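Local atomic coordinates of gamma-glutamyl-gamma-aminobutyraldehyde dehydrogenase (Burkholderia cenocepacia, PDB entry 4LIH), a protein that probably oxidises aldehydes to carboxylic acids with NAD(P)+, with gamma-glutamyl-gamma-aminobutyraldehyde as the substrate its name implies. Residues V424-N428 / V449-R454; N281-C287 / A437-N442. All coordinates share one frame; numbering follows the deposited sequence.

Interaction 1. Residues V424-N428 / V449-R454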
ATOM      1  N   VAL A 424       5.163  21.872  25.339  1.00 11.95           N
ATOM      2  CA  VAL A 424       4.167  21.221  24.484  1.00 11.83           C
ATOM      3  C   VAL A 424       2.818  21.936  24.586  1.00 11.98           C
ATOM      4  O   VAL A 424       2.165  22.190  23.558  1.00 11.54           O
ATOM      5  CB  VAL A 424       4.045  19.708  24.732  1.00 11.70           C
ATOM      6  CG1 VAL A 424       2.821  19.143  24.000  1.00 11.49           C
ATOM      7  CG2 VAL A 424       5.306  18.981  24.290  1.00 11.83           C
ATOM      8  N   ARG A 425       2.405  22.274  25.813  0.50 12.13           N
ATOM      9  CA  ARG A 425       1.157  22.995  26.025  0.50 12.22           C
ATOM     10  C   ARG A 425       1.166  24.344  25.289  0.50 12.00           C
ATOM     11  O   ARG A 425       0.225  24.660  24.588  0.50 11.85           O
ATOM     12  CB  ARG A 425       0.870  23.181  27.524  0.50 12.70           C
ATOM     13  CG  ARG A 425       0.489  21.885  28.234  0.50 12.99           C
ATOM     14  CD  ARG A 425       0.062  22.090  29.675  0.50 13.23           C
ATOM     15  NE  ARG A 425       0.863  23.097  30.365  0.50 13.59           N
ATOM     16  CZ  ARG A 425       1.764  22.833  31.300  0.50 13.73           C
ATOM     17  NH1 ARG A 425       2.015  21.590  31.655  0.50 13.86           N
ATOM     18  NH2 ARG A 425       2.418  23.818  31.874  0.50 14.00           N
ATOM     19  N   ILE A 426       2.250  25.106  25.410  1.00 11.80           N
ATOM     20  CA  ILE A 426       2.379  26.390  24.690  1.00 11.56           C
ATOM     21  C   ILE A 426       2.368  26.165  23.156  1.00 11.30           C
ATOM     22  O   ILE A 426       1.672  26.859  22.416  1.00 11.04           O
ATOM     23  CB  ILE A 426       3.667  27.139  25.135  1.00 11.66           C
ATOM     24  CG1 ILE A 426       3.560  27.559  26.621  1.00 11.88           C
ATOM     25  CG2 ILE A 426       3.924  28.352  24.241  1.00 11.56           C
ATOM     26  CD1 ILE A 426       4.887  28.040  27.190  1.00 12.08           C
ATOM     27  N   ALA A 427       3.120  25.160  22.704  1.00 11.23           N
ATOM     28  CA  ALA A 427       3.223  24.854  21.284  1.00 10.96           C
ATOM     29  C   ALA A 427       1.828  24.627  20.720  1.00 10.94           C
ATOM     30  O   ALA A 427       1.481  25.239  19.717  1.00 10.48           O
ATOM     31  CB  ALA A 427       4.086  23.639  21.056  1.00 11.04           C
ATOM     32  N   ASN A 428       1.016  23.827  21.408  1.00 10.92           N
ATOM     33  CA  ASN A 428      -0.284  23.449  20.851  1.00 11.13           C
ATOM     34  C   ASN A 428      -1.378  24.484  21.115  1.00 11.30           C
ATOM     35  O   ASN A 428      -2.494  24.306  20.654  1.00 11.15           O
ATOM     36  CB  ASN A 428      -0.746  22.116  21.421  1.00 11.07           C
ATOM     37  CG  ASN A 428       0.023  20.938  20.858  1.00 10.92           C
ATOM     38  OD1 ASN A 428       0.488  20.969  19.725  1.00 10.76           O
ATOM     39  ND2 ASN A 428       0.106  19.864  21.643  1.00 10.99           N
ATOM     40  N   VAL A 449       7.463  13.766  22.157  1.00 10.57           N
ATOM     41  CA  VAL A 449       7.104  15.157  21.845  1.00 10.45           C
ATOM     42  C   VAL A 449       6.613  15.278  20.394  1.00 10.27           C
ATOM     43  O   VAL A 449       5.618  15.979  20.121  1.00 10.48           O
ATOM     44  CB  VAL A 449       8.269  16.141  22.120  1.00 10.43           C
ATOM     45  CG1 VAL A 449       7.975  17.521  21.542  1.00 10.43           C
ATOM     46  CG2 VAL A 449       8.520  16.322  23.597  1.00 10.59           C
ATOM     47  N   SER A 450       7.299  14.647  19.456  1.00 10.42           N
ATOM     48  CA  SER A 450       6.879  14.730  18.035  1.00 10.31           C
ATOM     49  C   SER A 450       5.443  14.190  17.824  1.00 10.32           C
ATOM     50  O   SER A 450       4.687  14.776  17.042  1.00 10.25           O
ATOM     51  CB  SER A 450       7.894  14.080  17.049  1.00 10.46           C
ATOM     52  OG  SER A 450       7.975  12.662  17.173  1.00 10.63           O
ATOM     53  N   ARG A 451       5.065  13.139  18.562  1.00 10.31           N
ATOM     54  CA  ARG A 451       3.696  12.606  18.500  1.00 10.26           C
ATOM     55  C   ARG A 451       2.672  13.596  19.056  1.00 10.43           C
ATOM     56  O   ARG A 451       1.552  13.665  18.593  1.00 10.07           O
ATOM     57  CB  ARG A 451       3.560  11.319  19.277  1.00 10.19           C
ATOM     58  CG  ARG A 451       4.143  10.108  18.584  1.00 10.13           C
ATOM     59  CD  ARG A 451       4.445   8.986  19.572  1.00 10.22           C
ATOM     60  NE  ARG A 451       4.582   7.719  18.858  1.00 10.11           N
ATOM     61  CZ  ARG A 451       4.469   6.519  19.411  1.00 10.14           C
ATOM     62  NH1 ARG A 451       4.333   6.399  20.726  1.00 10.27           N
ATOM     63  NH2 ARG A 451       4.558   5.424  18.636  1.00 10.16           N
ATOM     64  N   ARG A 452       3.068  14.324  20.099  1.00 10.74           N
ATOM     65  CA  ARG A 452       2.154  15.192  20.792  1.00 11.29           C
ATOM     66  C   ARG A 452       1.916  16.552  20.132  1.00 10.83           C
ATOM     67  O   ARG A 452       0.932  17.180  20.461  1.00 11.12           O
ATOM     68  CB  ARG A 452       2.630  15.398  22.232  1.00 12.09           C
ATOM     69  CG  ARG A 452       2.447  14.157  23.034  1.00 13.31           C
ATOM     70  CD  ARG A 452       3.272  14.173  24.284  1.00 14.91           C
ATOM     71  NE  ARG A 452       2.906  15.199  25.252  1.00 16.74           N
ATOM     72  CZ  ARG A 452       3.739  15.582  26.228  1.00 18.59           C
ATOM     73  NH1 ARG A 452       4.950  15.044  26.334  1.00 20.25           N
ATOM     74  NH2 ARG A 452       3.393  16.509  27.063  1.00 20.11           N
ATOM     75  N   LEU A 453       2.808  17.009  19.260  1.00 10.40           N
ATOM     76  CA  LEU A 453       2.660  18.305  18.581  1.00 10.29           C
ATOM     77  C   LEU A 453       1.589  18.206  17.463  1.00 10.25           C
ATOM     78  O   LEU A 453       1.682  17.371  16.565  1.00  9.79           O
ATOM     79  CB  LEU A 453       4.022  18.781  18.009  1.00 10.29           C
ATOM     80  CG  LEU A 453       5.065  18.999  19.136  1.00 10.30           C
ATOM     81  CD1 LEU A 453       6.499  19.184  18.640  1.00 10.37           C
ATOM     82  CD2 LEU A 453       4.691  20.172  20.033  1.00 10.47           C
ATOM     83  N   ARG A 454       0.576  19.069  17.547  1.00 10.24           N
ATOM     84  CA  ARG A 454      -0.582  18.971  16.686  1.00 10.14           C
ATOM     85  C   ARG A 454      -0.334  19.786  15.425  1.00  9.78           C
ATOM     86  O   ARG A 454      -0.823  20.906  15.298  1.00  9.72           O
ATOM     87  CB  ARG A 454      -1.829  19.483  17.427  1.00 10.54           C
ATOM     88  CG  ARG A 454      -2.251  18.646  18.622  1.00 10.82           C
ATOM     89  CD  ARG A 454      -2.626  17.229  18.252  1.00 11.07           C
ATOM     90  NE  ARG A 454      -3.894  17.177  17.489  1.00 11.06           N
ATOM     91  CZ  ARG A 454      -4.541  16.043  17.179  1.00 11.29           C
ATOM     92  NH1 ARG A 454      -4.075  14.859  17.558  1.00 11.27           N
ATOM     93  NH2 ARG A 454      -5.688  16.095  16.505  1.00 11.14           N
TER
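Val424 opens the contact by setting its side chain against Arg452 and Val449 on the neighbouring helix. CG1 stands anti to the backbone N (chi1 170°) and CG2 beside it, and both methyls reach the second helix. CG2 meets Val449 CG1 at 4.1 Å, the two valines sliding past each other in opposite directions, and also lies over the centre of the Arg452 guanidinium, on one face; CG1 lies along Arg452 NE and NH2. The arginine reaches this place by a bend at chi3 (65°), and its NH2 comes within 4.0 Å of Val424 CB. That NH2 is also salt-bridged to Asp421, one turn before Val424, so one face of the guanidinium lies on the valine while its NH2 is held by a carboxylate.

One turn further on, Ala427 CB touches Leu453 CD2 at 3.7 Å, a purely apolar contact between buried side chains.

Asn428 supplies the polar part. Its OD1 accepts from Arg454 N at 2.9 Å, and its ND2 donates to Arg452 O at 3.0 Å. Both bonds are nearly straight, and Arg452 O lies close to the amide plane. The two grips fix which end of the amide is oxygen, and they engage backbone groups just where the second helix ends. CB and CG of Arg454 also pack on the amide, whereas its guanidinium leads off to Pro165 O of the second subunit. Lys497 NZ of that subunit hydrogen-bonds Ser450 O and Leu453 O.

Strand 435-439, helix 443-452 and strand 457-460 form a beta-alpha-beta unit between adjacent parallel strands. Helix 420-428 lies on the same face of this alpha/beta sheet: Ala427 and Leu453 both reach strand 280-283, and Val449 reaches strand 435-439.

Interaction 2. Residues N281-C287 / A437-N442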
ATOM      1  N   ASN A 281       9.006  26.207  17.557  1.00  8.80           N
ATOM      2  CA  ASN A 281      10.314  25.586  17.406  1.00  9.00           C
ATOM      3  C   ASN A 281      10.902  25.445  18.807  1.00  9.32           C
ATOM      4  O   ASN A 281      11.320  26.429  19.391  1.00  9.22           O
ATOM      5  CB  ASN A 281      11.169  26.492  16.527  1.00  8.93           C
ATOM      6  CG  ASN A 281      12.525  25.904  16.153  1.00  9.02           C
ATOM      7  OD1 ASN A 281      12.843  24.701  16.315  1.00  8.99           O
ATOM      8  ND2 ASN A 281      13.363  26.791  15.676  1.00  9.04           N
ATOM      9  N   ILE A 282      10.885  24.207  19.336  1.00  9.62           N
ATOM     10  CA  ILE A 282      11.188  23.928  20.746  1.00 10.01           C
ATOM     11  C   ILE A 282      12.622  23.448  20.969  1.00 10.38           C
ATOM     12  O   ILE A 282      13.009  22.426  20.438  1.00 10.65           O
ATOM     13  CB  ILE A 282      10.261  22.848  21.293  1.00 10.03           C
ATOM     14  CG1 ILE A 282       8.798  23.257  21.022  1.00 10.01           C
ATOM     15  CG2 ILE A 282      10.609  22.637  22.775  1.00 10.21           C
ATOM     16  CD1 ILE A 282       7.751  22.248  21.445  1.00  9.98           C
ATOM     17  N   VAL A 283      13.408  24.183  21.743  1.00 10.85           N
ATOM     18  CA  VAL A 283      14.820  23.826  21.951  1.00 11.36           C
ATOM     19  C   VAL A 283      15.021  23.468  23.393  1.00 11.83           C
ATOM     20  O   VAL A 283      14.873  24.308  24.258  1.00 11.90           O
ATOM     21  CB  VAL A 283      15.771  24.939  21.560  1.00 11.37           C
ATOM     22  CG1 VAL A 283      17.204  24.469  21.630  1.00 11.52           C
ATOM     23  CG2 VAL A 283      15.482  25.425  20.181  1.00 11.26           C
ATOM     24  N   LEU A 284      15.365  22.195  23.610  1.00 12.49           N
ATOM     25  CA  LEU A 284      15.595  21.631  24.907  1.00 12.88           C
ATOM     26  C   LEU A 284      17.083  21.613  25.302  1.00 13.57           C
ATOM     27  O   LEU A 284      17.957  21.640  24.452  1.00 13.69           O
ATOM     28  CB  LEU A 284      15.030  20.225  24.967  1.00 13.00           C
ATOM     29  CG  LEU A 284      13.511  20.158  24.813  1.00 13.01           C
ATOM     30  CD1 LEU A 284      13.054  18.767  24.458  1.00 13.10           C
ATOM     31  CD2 LEU A 284      12.885  20.609  26.108  1.00 13.35           C
ATOM     32  N   PRO A 285      17.365  21.527  26.613  1.00 14.30           N
ATOM     33  CA  PRO A 285      18.764  21.556  27.123  1.00 14.71           C
ATOM     34  C   PRO A 285      19.704  20.491  26.514  1.00 15.28           C
ATOM     35  O   PRO A 285      20.904  20.755  26.300  1.00 15.30           O
ATOM     36  CB  PRO A 285      18.581  21.306  28.610  1.00 14.85           C
ATOM     37  CG  PRO A 285      17.212  21.829  28.914  1.00 14.72           C
ATOM     38  CD  PRO A 285      16.393  21.433  27.711  1.00 14.52           C
ATOM     39  N   ASP A 286      19.159  19.309  26.200  1.00 15.27           N
ATOM     40  CA  ASP A 286      19.970  18.261  25.599  1.00 15.39           C
ATOM     41  C   ASP A 286      19.990  18.289  24.059  1.00 15.75           C
ATOM     42  O   ASP A 286      20.339  17.296  23.424  1.00 15.88           O
ATOM     43  CB  ASP A 286      19.575  16.894  26.144  1.00 15.12           C
ATOM     44  CG  ASP A 286      18.163  16.477  25.756  1.00 14.81           C
ATOM     45  OD1 ASP A 286      17.502  17.119  24.920  1.00 13.86           O
ATOM     46  OD2 ASP A 286      17.705  15.504  26.332  1.00 14.73           O
ATOM     47  N   CYS A 287      19.621  19.421  23.463  1.00 16.28           N
ATOM     48  CA  CYS A 287      19.775  19.643  22.013  1.00 17.24           C
ATOM     49  C   CYS A 287      21.153  19.165  21.562  1.00 17.75           C
ATOM     50  O   CYS A 287      22.142  19.552  22.193  1.00 16.49           O
ATOM     51  CB  CYS A 287      19.620  21.134  21.750  1.00 18.23           C
ATOM     52  SG  CYS A 287      19.916  21.705  20.080  1.00 19.95           S
ATOM     53  N   ALA A 437       8.527  22.013  15.568  1.00  9.00           N
ATOM     54  CA  ALA A 437       9.813  21.297  15.711  1.00  8.92           C
ATOM     55  C   ALA A 437      10.249  21.115  17.145  1.00  9.04           C
ATOM     56  O   ALA A 437       9.797  21.864  18.019  1.00  8.86           O
ATOM     57  CB  ALA A 437      10.873  22.046  14.951  1.00  8.90           C
ATOM     58  N   VAL A 438      11.074  20.076  17.397  1.00  9.10           N
ATOM     59  CA  VAL A 438      11.670  19.853  18.700  1.00  9.42           C
ATOM     60  C   VAL A 438      13.138  19.456  18.531  1.00  9.63           C
ATOM     61  O   VAL A 438      13.489  18.742  17.584  1.00  9.16           O
ATOM     62  CB  VAL A 438      10.904  18.818  19.578  1.00  9.55           C
ATOM     63  CG1 VAL A 438      10.769  17.457  18.885  1.00  9.61           C
ATOM     64  CG2 VAL A 438      11.534  18.766  20.952  1.00  9.86           C
ATOM     65  N   TRP A 439      13.983  20.012  19.403  1.00  9.95           N
ATOM     66  CA  TRP A 439      15.424  19.706  19.389  1.00 10.34           C
ATOM     67  C   TRP A 439      15.825  19.025  20.675  1.00 10.76           C
ATOM     68  O   TRP A 439      15.774  19.642  21.752  1.00 10.86           O
ATOM     69  CB  TRP A 439      16.285  20.960  19.207  1.00 10.36           C
ATOM     70  CG  TRP A 439      16.026  21.701  17.913  1.00 10.18           C
ATOM     71  CD1 TRP A 439      14.893  22.383  17.590  1.00 10.08           C
ATOM     72  CD2 TRP A 439      16.881  21.771  16.750  1.00 10.17           C
ATOM     73  NE1 TRP A 439      15.005  22.910  16.358  1.00 10.01           N
ATOM     74  CE2 TRP A 439      16.192  22.524  15.788  1.00 10.06           C
ATOM     75  CE3 TRP A 439      18.160  21.283  16.446  1.00 10.26           C
ATOM     76  CZ2 TRP A 439      16.755  22.856  14.544  1.00  9.99           C
ATOM     77  CZ3 TRP A 439      18.710  21.566  15.200  1.00 10.23           C
ATOM     78  CH2 TRP A 439      17.996  22.338  14.252  1.00 10.14           C
ATOM     79  N   THR A 440      16.282  17.774  20.553  1.00 11.23           N
ATOM     80  CA  THR A 440      16.650  16.942  21.684  1.00 11.65           C
ATOM     81  C   THR A 440      17.493  15.768  21.199  1.00 12.20           C
ATOM     82  O   THR A 440      17.283  15.240  20.100  1.00 11.99           O
ATOM     83  CB  THR A 440      15.422  16.408  22.457  1.00 11.66           C
ATOM     84  OG1 THR A 440      15.859  15.646  23.588  1.00 11.66           O
ATOM     85  CG2 THR A 440      14.499  15.522  21.569  1.00 11.50           C
ATOM     86  N   SER A 441      18.447  15.356  22.045  1.00 13.10           N
ATOM     87  CA  SER A 441      19.264  14.193  21.768  1.00 13.48           C
ATOM     88  C   SER A 441      18.626  12.889  22.257  1.00 13.53           C
ATOM     89  O   SER A 441      19.127  11.811  21.946  1.00 13.96           O
ATOM     90  CB  SER A 441      20.675  14.376  22.388  1.00 14.01           C
ATOM     91  OG  SER A 441      20.557  14.537  23.792  1.00 14.62           O
ATOM     92  N   ASN A 442      17.535  12.984  23.015  1.00 13.58           N
ATOM     93  CA  ASN A 442      16.972  11.852  23.740  1.00 13.69           C
ATOM     94  C   ASN A 442      15.949  11.138  22.871  1.00 13.20           C
ATOM     95  O   ASN A 442      15.057  11.765  22.350  1.00 12.54           O
ATOM     96  CB  ASN A 442      16.303  12.323  25.032  1.00 14.09           C
ATOM     97  CG  ASN A 442      15.803  11.182  25.890  1.00 14.63           C
ATOM     98  OD1 ASN A 442      14.689  10.698  25.725  1.00 15.14           O
ATOM     99  ND2 ASN A 442      16.639  10.731  26.821  1.00 15.00           N
TER
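Trp439 lies in register with Val283 in the parallel pairing of strands 281-283 and 437-439. Its CB is 3.8 Å from Cys287 SG. CG stands anti to the carbonyl carbon (chi1 -61°), which carries the indole back along the first strand. CD1 meets Val283 CG2 at 4.0 Å, and Ile282 O sits at the ring's edge beside it, near its plane. On the six-membered ring, CE3 approaches Cys287 SG in an oblique sulfur-aromatic contact. On the five-membered ring's edge, NE1 donates to a lone pair of Asn281 OD1 at 2.8 Å; OD1 lies near the ring plane, but the N-H is bent, and the amide and ring planes are 50° apart.

Backbone bonds join the strands in the alternating parallel pattern: Ile282 N to Ala437 O, Trp439 N to Ile282 O, and Leu284 N to Trp439 O.

Past the strand ends, a type I turn from Leu284 to Cys287 presents Asp286. Thr440 OG1 donates to its OD1 at 2.6 Å on the syn side, tilted 30° from the carboxylate plane, and its backbone O accepts from Ser441 OG at 2.8 Å. Thr440 OG1 also accepts from Asn442 N, an ST turn leading into helix 443-452, which Asn442 N-caps through Thr445 N.

This is a parallel strand pair inside a mixed alpha/beta sheet, its C-terminal turn bonded to the lead-in of helix 443-452. Strand 314-318 flanks 280-283, helix 290-302 packs against Trp439 and Cys287, and helix 443-452 covers Val438 and Leu284.

In the fold
After most of the strands and helices around the earlier sheet, the chain lays down 281-287, passes through strands 314-318 and 411-417, and enters helix 420-428 with 424-428. Strand 435-439 then closes interaction 2, a loop of about 150 residues, and the next helix closes interaction 1 across only 20. The order 281-287, 424-428, 437-442, 449-454 makes the two contacts cross rather than nest. Interaction 1 joins the helices before and after strand 435-439 in the chain, which lie side by side on one face of the sheet where interaction 2 places that strand. The contacts meet directly: Val449 CG1 lies 3.8 Å from Val438 CB, and Ala427 CB lies 3.9 Å from Ile282 CD1.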